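Local coordinates for insecticidal protein (Brevibacillus laterosporus, PDB 7ML9) that is an insecticidal toxin active against the western corn rootworm and probably kills by forming beta-barrel pores in membranes, at residues L107-N112 and V204-N209; Y187-Q192 and T281-K286. One frame throughout, in Å; residues are numbered along the deposited sequence.

Contact 1: residues L107-N112 and V204-N209. With EDO (1,2-ethanediol), chain I.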
ATOM      1  N   LEU A 107     -15.466  19.036 -13.575  1.00 26.29           N
ATOM      2  CA  LEU A 107     -16.305  18.384 -14.573  1.00 24.80           C
ATOM      3  C   LEU A 107     -17.665  19.078 -14.592  1.00 17.05           C
ATOM      4  O   LEU A 107     -18.348  19.127 -13.571  1.00 20.15           O
ATOM      5  CB  LEU A 107     -16.456  16.886 -14.267  1.00 22.13           C
ATOM      6  CG  LEU A 107     -15.138  16.085 -14.293  1.00 20.01           C
ATOM      7  CD1 LEU A 107     -15.301  14.666 -13.716  1.00 22.66           C
ATOM      8  CD2 LEU A 107     -14.551  16.046 -15.688  1.00 25.94           C
ATOM      9  N   TYR A 108     -18.036  19.617 -15.744  1.00 22.21           N
ATOM     10  CA  TYR A 108     -19.343  20.262 -15.896  1.00 21.71           C
ATOM     11  C   TYR A 108     -20.479  19.261 -15.673  1.00 20.04           C
ATOM     12  O   TYR A 108     -20.521  18.211 -16.316  1.00 23.07           O
ATOM     13  CB  TYR A 108     -19.432  20.883 -17.287  1.00 21.46           C
ATOM     14  CG  TYR A 108     -20.774  21.512 -17.578  1.00 21.39           C
ATOM     15  CD1 TYR A 108     -21.249  22.563 -16.801  1.00 19.98           C
ATOM     16  CD2 TYR A 108     -21.572  21.036 -18.606  1.00 27.02           C
ATOM     17  CE1 TYR A 108     -22.483  23.138 -17.061  1.00 23.04           C
ATOM     18  CE2 TYR A 108     -22.810  21.600 -18.874  1.00 29.09           C
ATOM     19  CZ  TYR A 108     -23.252  22.658 -18.098  1.00 21.76           C
ATOM     20  OH  TYR A 108     -24.479  23.221 -18.366  1.00 23.34           O
ATOM     21  N   ALA A 109     -21.390  19.581 -14.745  1.00 20.57           N
ATOM     22  CA  ALA A 109     -22.479  18.699 -14.354  1.00 18.83           C
ATOM     23  C   ALA A 109     -23.856  19.131 -14.868  1.00 23.28           C
ATOM     24  O   ALA A 109     -24.801  18.335 -14.790  1.00 21.23           O
ATOM     25  CB  ALA A 109     -22.548  18.585 -12.825  1.00 15.98           C
ATOM     26  N   GLY A 110     -24.016  20.361 -15.355  1.00 18.68           N
ATOM     27  CA  GLY A 110     -25.300  20.792 -15.884  1.00 19.67           C
ATOM     28  C   GLY A 110     -25.623  22.209 -15.448  1.00 23.23           C
ATOM     29  O   GLY A 110     -24.814  22.893 -14.816  1.00 17.90           O
ATOM     30  N   LYS A 111     -26.827  22.664 -15.786  1.00 18.21           N
ATOM     31  CA  LYS A 111     -27.198  24.041 -15.447  1.00 20.78           C
ATOM     32  C   LYS A 111     -28.707  24.177 -15.353  1.00 21.39           C
ATOM     33  O   LYS A 111     -29.449  23.340 -15.865  1.00 20.37           O
ATOM     34  CB  LYS A 111     -26.651  25.028 -16.472  1.00 22.66           C
ATOM     35  CG  LYS A 111     -27.229  24.914 -17.883  1.00 26.13           C
ATOM     36  CD  LYS A 111     -26.394  25.769 -18.834  1.00 31.65           C
ATOM     37  CE  LYS A 111     -26.975  25.853 -20.248  1.00 41.61           C
ATOM     38  NZ  LYS A 111     -28.410  25.443 -20.324  1.00 45.04           N
ATOM     39  N   ASN A 112     -29.154  25.262 -14.718  1.00 22.39           N
ATOM     40  CA  ASN A 112     -30.578  25.580 -14.712  1.00 24.78           C
ATOM     41  C   ASN A 112     -30.736  27.085 -14.525  1.00 25.59           C
ATOM     42  O   ASN A 112     -29.787  27.787 -14.165  1.00 21.80           O
ATOM     43  CB  ASN A 112     -31.340  24.816 -13.624  1.00 21.37           C
ATOM     44  CG  ASN A 112     -31.714  23.377 -14.044  1.00 33.54           C
ATOM     45  OD1 ASN A 112     -31.296  22.413 -13.395  1.00 30.33           O
ATOM     46  ND2 ASN A 112     -32.517  23.234 -15.108  1.00 28.41           N
ATOM     47  N   VAL A 204     -27.538  29.095 -13.040  1.00 22.24           N
ATOM     48  CA  VAL A 204     -26.681  28.334 -12.134  1.00 20.50           C
ATOM     49  C   VAL A 204     -25.999  27.242 -12.943  1.00 28.32           C
ATOM     50  O   VAL A 204     -26.678  26.391 -13.526  1.00 19.74           O
ATOM     51  CB  VAL A 204     -27.473  27.719 -10.973  1.00 26.97           C
ATOM     52  CG1 VAL A 204     -26.510  27.030  -9.993  1.00 23.97           C
ATOM     53  CG2 VAL A 204     -28.288  28.779 -10.276  1.00 30.54           C
ATOM     54  N   LEU A 205     -24.665  27.271 -12.990  1.00 25.66           N
ATOM     55  CA  LEU A 205     -23.857  26.213 -13.592  1.00 25.72           C
ATOM     56  C   LEU A 205     -23.192  25.400 -12.490  1.00 27.72           C
ATOM     57  O   LEU A 205     -22.672  25.967 -11.522  1.00 22.85           O
ATOM     58  CB  LEU A 205     -22.771  26.776 -14.509  1.00 23.38           C
ATOM     59  CG  LEU A 205     -23.066  27.783 -15.617  1.00 30.40           C
ATOM     60  CD1 LEU A 205     -21.810  28.015 -16.442  1.00 37.65           C
ATOM     61  CD2 LEU A 205     -24.131  27.279 -16.511  1.00 34.77           C
ATOM     62  N   ALA A 206     -23.190  24.072 -12.641  1.00 23.49           N
ATOM     63  CA  ALA A 206     -22.649  23.174 -11.625  1.00 20.11           C
ATOM     64  C   ALA A 206     -21.446  22.425 -12.180  1.00 20.82           C
ATOM     65  O   ALA A 206     -21.449  21.988 -13.341  1.00 19.77           O
ATOM     66  CB  ALA A 206     -23.699  22.167 -11.131  1.00 19.40           C
ATOM     67  N   TYR A 207     -20.415  22.290 -11.343  1.00 22.72           N
ATOM     68  CA  TYR A 207     -19.202  21.565 -11.688  1.00 21.40           C
ATOM     69  C   TYR A 207     -18.844  20.621 -10.554  1.00 22.65           C
ATOM     70  O   TYR A 207     -18.939  20.987  -9.379  1.00 23.60           O
ATOM     71  CB  TYR A 207     -18.031  22.512 -11.949  1.00 22.18           C
ATOM     72  CG  TYR A 207     -18.252  23.453 -13.098  1.00 21.96           C
ATOM     73  CD1 TYR A 207     -18.973  24.629 -12.923  1.00 23.65           C
ATOM     74  CD2 TYR A 207     -17.741  23.175 -14.351  1.00 18.21           C
ATOM     75  CE1 TYR A 207     -19.179  25.501 -13.977  1.00 26.86           C
ATOM     76  CE2 TYR A 207     -17.936  24.047 -15.412  1.00 30.92           C
ATOM     77  CZ  TYR A 207     -18.659  25.209 -15.213  1.00 27.92           C
ATOM     78  OH  TYR A 207     -18.873  26.079 -16.255  1.00 33.59           O
ATOM     79  N   LEU A 208     -18.456  19.394 -10.908  1.00 21.35           N
ATOM     80  CA  LEU A 208     -17.954  18.445  -9.922  1.00 20.85           C
ATOM     81  C   LEU A 208     -16.442  18.631  -9.809  1.00 16.80           C
ATOM     82  O   LEU A 208     -15.727  18.561 -10.814  1.00 18.86           O
ATOM     83  CB  LEU A 208     -18.287  17.006 -10.318  1.00 20.89           C
ATOM     84  CG  LEU A 208     -17.695  15.911  -9.418  1.00 21.89           C
ATOM     85  CD1 LEU A 208     -18.344  15.913  -8.045  1.00 20.62           C
ATOM     86  CD2 LEU A 208     -17.856  14.550 -10.087  1.00 25.06           C
ATOM     87  N   ASN A 209     -15.963  18.875  -8.598  1.00 21.00           N
ATOM     88  CA  ASN A 209     -14.526  18.900  -8.364  1.00 27.40           C
ATOM     89  C   ASN A 209     -14.066  17.481  -8.045  1.00 20.51           C
ATOM     90  O   ASN A 209     -14.784  16.723  -7.385  1.00 20.53           O
ATOM     91  CB  ASN A 209     -14.173  19.842  -7.209  1.00 25.65           C
ATOM     92  CG  ASN A 209     -14.125  21.311  -7.635  1.00 27.34           C
ATOM     93  OD1 ASN A 209     -13.668  21.656  -8.735  1.00 25.95           O
ATOM     94  ND2 ASN A 209     -14.577  22.177  -6.749  1.00 26.92           N
TER
HETATM   95  C1  EDO I 408     -29.616  28.978 -19.936  1.00 47.48           C
HETATM   96  O1  EDO I 408     -29.674  27.671 -19.351  1.00 53.27           O
HETATM   97  C2  EDO I 408     -28.707  28.970 -21.154  1.00 54.40           C
HETATM   98  O2  EDO I 408     -27.777  30.048 -21.019  1.00 61.67           O

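Contact 2: residues Y187-Q192 and T281-K286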
ATOM      1  N   TYR A 187     -22.989  11.193  -7.386  1.00 22.37           N
ATOM      2  CA  TYR A 187     -22.767  12.364  -6.551  1.00 23.12           C
ATOM      3  C   TYR A 187     -23.926  13.332  -6.737  1.00 28.02           C
ATOM      4  O   TYR A 187     -24.386  13.541  -7.861  1.00 22.10           O
ATOM      5  CB  TYR A 187     -21.462  13.064  -6.918  1.00 19.85           C
ATOM      6  CG  TYR A 187     -20.213  12.245  -6.643  1.00 21.86           C
ATOM      7  CD1 TYR A 187     -20.085  11.502  -5.483  1.00 26.89           C
ATOM      8  CD2 TYR A 187     -19.156  12.247  -7.541  1.00 21.82           C
ATOM      9  CE1 TYR A 187     -18.928  10.768  -5.225  1.00 24.71           C
ATOM     10  CE2 TYR A 187     -17.992  11.511  -7.293  1.00 24.22           C
ATOM     11  CZ  TYR A 187     -17.895  10.780  -6.138  1.00 21.93           C
ATOM     12  OH  TYR A 187     -16.740  10.058  -5.897  1.00 24.78           O
ATOM     13  N   LYS A 188     -24.385  13.927  -5.641  1.00 23.45           N
ATOM     14  CA  LYS A 188     -25.512  14.848  -5.678  1.00 29.76           C
ATOM     15  C   LYS A 188     -25.174  16.105  -4.885  1.00 32.58           C
ATOM     16  O   LYS A 188     -24.555  16.030  -3.817  1.00 29.72           O
ATOM     17  CB  LYS A 188     -26.760  14.176  -5.116  1.00 28.87           C
ATOM     18  CG  LYS A 188     -27.992  15.041  -5.048  1.00 37.22           C
ATOM     19  CD  LYS A 188     -29.204  14.187  -4.704  1.00 43.63           C
ATOM     20  CE  LYS A 188     -28.948  13.332  -3.477  1.00 46.14           C
ATOM     21  NZ  LYS A 188     -29.952  13.573  -2.402  1.00 56.37           N
ATOM     22  N   SER A 189     -25.551  17.267  -5.427  1.00 27.22           N
ATOM     23  CA  SER A 189     -25.424  18.522  -4.697  1.00 26.08           C
ATOM     24  C   SER A 189     -26.784  18.894  -4.143  1.00 32.06           C
ATOM     25  O   SER A 189     -27.761  18.927  -4.912  1.00 31.48           O
ATOM     26  CB  SER A 189     -24.908  19.634  -5.602  1.00 27.72           C
ATOM     27  OG  SER A 189     -25.904  19.999  -6.530  1.00 30.93           O
ATOM     28  N   PRO A 190     -26.917  19.139  -2.842  1.00 26.89           N
ATOM     29  CA  PRO A 190     -28.218  19.552  -2.310  1.00 30.93           C
ATOM     30  C   PRO A 190     -28.645  20.899  -2.882  1.00 26.94           C
ATOM     31  O   PRO A 190     -27.835  21.694  -3.369  1.00 25.60           O
ATOM     32  CB  PRO A 190     -27.984  19.634  -0.795  1.00 35.07           C
ATOM     33  CG  PRO A 190     -26.746  18.817  -0.552  1.00 38.45           C
ATOM     34  CD  PRO A 190     -25.907  18.975  -1.783  1.00 32.61           C
ATOM     35  N   SER A 191     -29.952  21.115  -2.858  1.00 29.45           N
ATOM     36  CA  SER A 191     -30.533  22.376  -3.303  1.00 31.02           C
ATOM     37  C   SER A 191     -29.965  23.552  -2.509  1.00 27.15           C
ATOM     38  O   SER A 191     -29.861  23.490  -1.283  1.00 28.65           O
ATOM     39  CB  SER A 191     -32.051  22.300  -3.138  1.00 28.09           C
ATOM     40  OG  SER A 191     -32.665  23.529  -3.490  1.00 39.12           O
ATOM     41  N   GLN A 192     -29.597  24.625  -3.211  1.00 28.75           N
ATOM     42  CA  GLN A 192     -29.056  25.835  -2.607  1.00 26.56           C
ATOM     43  C   GLN A 192     -30.038  26.995  -2.766  1.00 31.48           C
ATOM     44  O   GLN A 192     -30.779  27.072  -3.751  1.00 27.56           O
ATOM     45  CB  GLN A 192     -27.710  26.219  -3.232  1.00 25.71           C
ATOM     46  CG  GLN A 192     -26.640  25.128  -3.139  1.00 32.12           C
ATOM     47  CD  GLN A 192     -26.364  24.721  -1.697  1.00 36.69           C
ATOM     48  OE1 GLN A 192     -26.451  23.543  -1.338  1.00 39.29           O
ATOM     49  NE2 GLN A 192     -26.046  25.704  -0.860  1.00 29.16           N
ATOM     50  N   THR A 281     -14.790  15.336  -4.958  1.00 26.43           N
ATOM     51  CA  THR A 281     -14.590  16.034  -3.692  1.00 29.57           C
ATOM     52  C   THR A 281     -15.789  16.877  -3.275  1.00 29.65           C
ATOM     53  O   THR A 281     -16.302  16.714  -2.158  1.00 29.42           O
ATOM     54  CB  THR A 281     -13.318  16.897  -3.772  1.00 29.22           C
ATOM     55  OG1 THR A 281     -13.330  17.704  -4.955  1.00 28.78           O
ATOM     56  CG2 THR A 281     -12.082  15.985  -3.835  1.00 31.63           C
ATOM     57  N   ASP A 282     -16.270  17.765  -4.146  1.00 27.81           N
ATOM     58  CA  ASP A 282     -17.459  18.554  -3.846  1.00 29.38           C
ATOM     59  C   ASP A 282     -17.960  19.166  -5.149  1.00 26.78           C
ATOM     60  O   ASP A 282     -17.376  18.961  -6.215  1.00 22.09           O
ATOM     61  CB  ASP A 282     -17.171  19.619  -2.770  1.00 28.81           C
ATOM     62  CG  ASP A 282     -16.210  20.726  -3.239  1.00 34.57           C
ATOM     63  OD1 ASP A 282     -15.786  20.782  -4.418  1.00 36.98           O
ATOM     64  OD2 ASP A 282     -15.874  21.577  -2.386  1.00 49.48           O
ATOM     65  N   PHE A 283     -19.056  19.917  -5.056  1.00 27.55           N
ATOM     66  CA  PHE A 283     -19.560  20.706  -6.175  1.00 28.48           C
ATOM     67  C   PHE A 283     -19.245  22.182  -5.948  1.00 22.19           C
ATOM     68  O   PHE A 283     -19.287  22.670  -4.815  1.00 28.99           O
ATOM     69  CB  PHE A 283     -21.076  20.546  -6.350  1.00 24.18           C
ATOM     70  CG  PHE A 283     -21.499  19.232  -6.959  1.00 27.78           C
ATOM     71  CD1 PHE A 283     -21.500  19.055  -8.333  1.00 22.58           C
ATOM     72  CD2 PHE A 283     -21.900  18.175  -6.146  1.00 24.83           C
ATOM     73  CE1 PHE A 283     -21.907  17.834  -8.898  1.00 21.79           C
ATOM     74  CE2 PHE A 283     -22.305  16.961  -6.699  1.00 24.65           C
ATOM     75  CZ  PHE A 283     -22.312  16.797  -8.067  1.00 22.65           C
ATOM     76  N   ILE A 284     -18.925  22.883  -7.031  1.00 25.59           N
ATOM     77  CA  ILE A 284     -18.945  24.340  -7.058  1.00 27.90           C
ATOM     78  C   ILE A 284     -20.086  24.788  -7.967  1.00 25.61           C
ATOM     79  O   ILE A 284     -20.190  24.330  -9.114  1.00 25.13           O
ATOM     80  CB  ILE A 284     -17.593  24.918  -7.511  1.00 30.26           C
ATOM     81  CG1 ILE A 284     -17.649  26.451  -7.574  1.00 36.26           C
ATOM     82  CG2 ILE A 284     -17.156  24.320  -8.830  1.00 33.32           C
ATOM     83  CD1 ILE A 284     -16.316  27.120  -7.238  1.00 45.34           C
ATOM     84  N   LEU A 285     -20.953  25.659  -7.443  1.00 23.99           N
ATOM     85  CA  LEU A 285     -22.010  26.298  -8.219  1.00 22.37           C
ATOM     86  C   LEU A 285     -21.584  27.713  -8.583  1.00 26.27           C
ATOM     87  O   LEU A 285     -21.155  28.478  -7.718  1.00 33.98           O
ATOM     88  CB  LEU A 285     -23.325  26.339  -7.445  1.00 21.08           C
ATOM     89  CG  LEU A 285     -23.912  25.019  -6.969  1.00 27.55           C
ATOM     90  CD1 LEU A 285     -25.327  25.219  -6.439  1.00 25.43           C
ATOM     91  CD2 LEU A 285     -23.891  24.025  -8.103  1.00 24.96           C
ATOM     92  N   LYS A 286     -21.682  28.040  -9.861  1.00 24.24           N
ATOM     93  CA  LYS A 286     -21.340  29.348 -10.396  1.00 25.10           C
ATOM     94  C   LYS A 286     -22.636  30.035 -10.820  1.00 32.47           C
ATOM     95  O   LYS A 286     -23.395  29.488 -11.629  1.00 29.23           O
ATOM     96  CB  LYS A 286     -20.376  29.171 -11.563  1.00 25.45           C
ATOM     97  CG  LYS A 286     -19.990  30.390 -12.351  1.00 38.07           C
ATOM     98  CD  LYS A 286     -19.364  29.925 -13.660  1.00 41.51           C
ATOM     99  CE  LYS A 286     -18.031  30.583 -13.943  1.00 49.22           C
ATOM    100  NZ  LYS A 286     -18.015  31.204 -15.300  1.00 56.96           N
TER

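Contact 1: residues L107-N112 and V204-N209
Two long strands of this aerolysin-type, epsilon-toxin-like fold run antiparallel here, and a beta bulge breaks their register: A109 and G110 together stand opposite the single residue A206. L107, L208 and A206 lose the most surface to the contact. L107 and L208 form a hydrogen-bonded pair, each backbone N-H pointing to the other's carbonyl, with L208 N 2.7 Å from L107 O and both donors in the carbonyl planes. Their branched side chains leave on the same face and rest on aromatic residues of strand 130-147, L107 on Y132 and Y134, L208 on Y132; leucine suits the buried L208 and gives the partly exposed L107 an apolar surface to lay on the tyrosines.

At the bulge, A109 N reaches A206 O at 2.8 Å from about 35° above the carbonyl plane, while A206 N returns a bond to G110 O at 3.0 Å. The small methyl of A109 points toward the partner strand and meets that of A206, CB to CB, at 4.1 Å. G110 has a backbone conformation in which a CB would collide with the carbonyl oxygen of A109, which explains glycine.

On the other face, Y108 turns CG anti to its backbone N (chi1 177°), so that its ring lies under the backbone ahead, with G110 N 3.5 Å above the ring centre. Its CD1 atom lies over one face of the Y207 ring, 3.8 Å above the plane and offset toward the rim; the ring planes cross obliquely, at 58°. Farther along, K111 and L205 lie side by side, pressed tightly together, K111 CB 3.4 Å from L205 CD2. The end of the lysine leads away from strand 204-209, and its NZ donates a 2.7 Å hydrogen bond to O1 of 1,2-ethanediol, probably a crystallisation additive.

Contact 2: residues Y187-Q192 and T281-K286
Into the interior between two facing layers of beta strands projects F283, the residue with the most surface covered by the contact. Strands 187-189 and 281-286 pass at 40° with their axes 7.6 Å apart, too far for backbone pairing, so side chains bridge the gap. F283 places CG anti to its carbonyl carbon, which sends the ring toward the backbone of 187-189. S189 CB packs 3.4 Å from F283 CD2, and the OG of the serine lies over one face of the ring. Farther round, F283 CE2 comes to 3.5 Å from the carbonyl carbon of K188, and the CZ end meets Y187, whose CB is 4.0 Å from F283 CE2 and whose carbonyl O stands at the ring edge.

A small residue suits position 189, because the phenyl ring needs room close to the backbone. Its hydroxyl is buried but satisfied: OG takes the crowded position between backbone N and carbonyl carbon (chi1 71°) and bonds F130 N of the adjacent strand. Such layered packing of long strands is in keeping with the extended beta architecture of epsilon-toxin and MTX2 relatives. Y187 begins toward F283, but its ring leads away, carrying OH to hydrogen bonds with E136 OE2 and G280 N.

Past P190 the chain runs on in much the same direction, and Q192 offers its aliphatic part to the other layer. L285 also sets CG anti to its carbonyl carbon (chi1 -58°), and its methyl CD1 touches Q192 CG at 3.6 Å as the two side chains cross obliquely.

Contacts 1 and 2 lie with their centres about 8 Å apart, on the same side of the chain's centre and toward one end of the elongated molecule. Their segments alternate along the sequence, 107-112, 187-192, 204-209 and 281-286, so neither contact can be completed before the chain has run through part of the other. Strands 201-229 and 266-289 are neighbours in one sheet: N209 exchanges backbone hydrogen bonds with T281 and D282, and A206 CB packs 3.6 Å from L285 CD2. Contact 1 thus continues that sheet to strand 86-115, whereas contact 2 crosses from it to strand 178-189, so that lateral strand pairing and packing between layers meet in the same part of the fold.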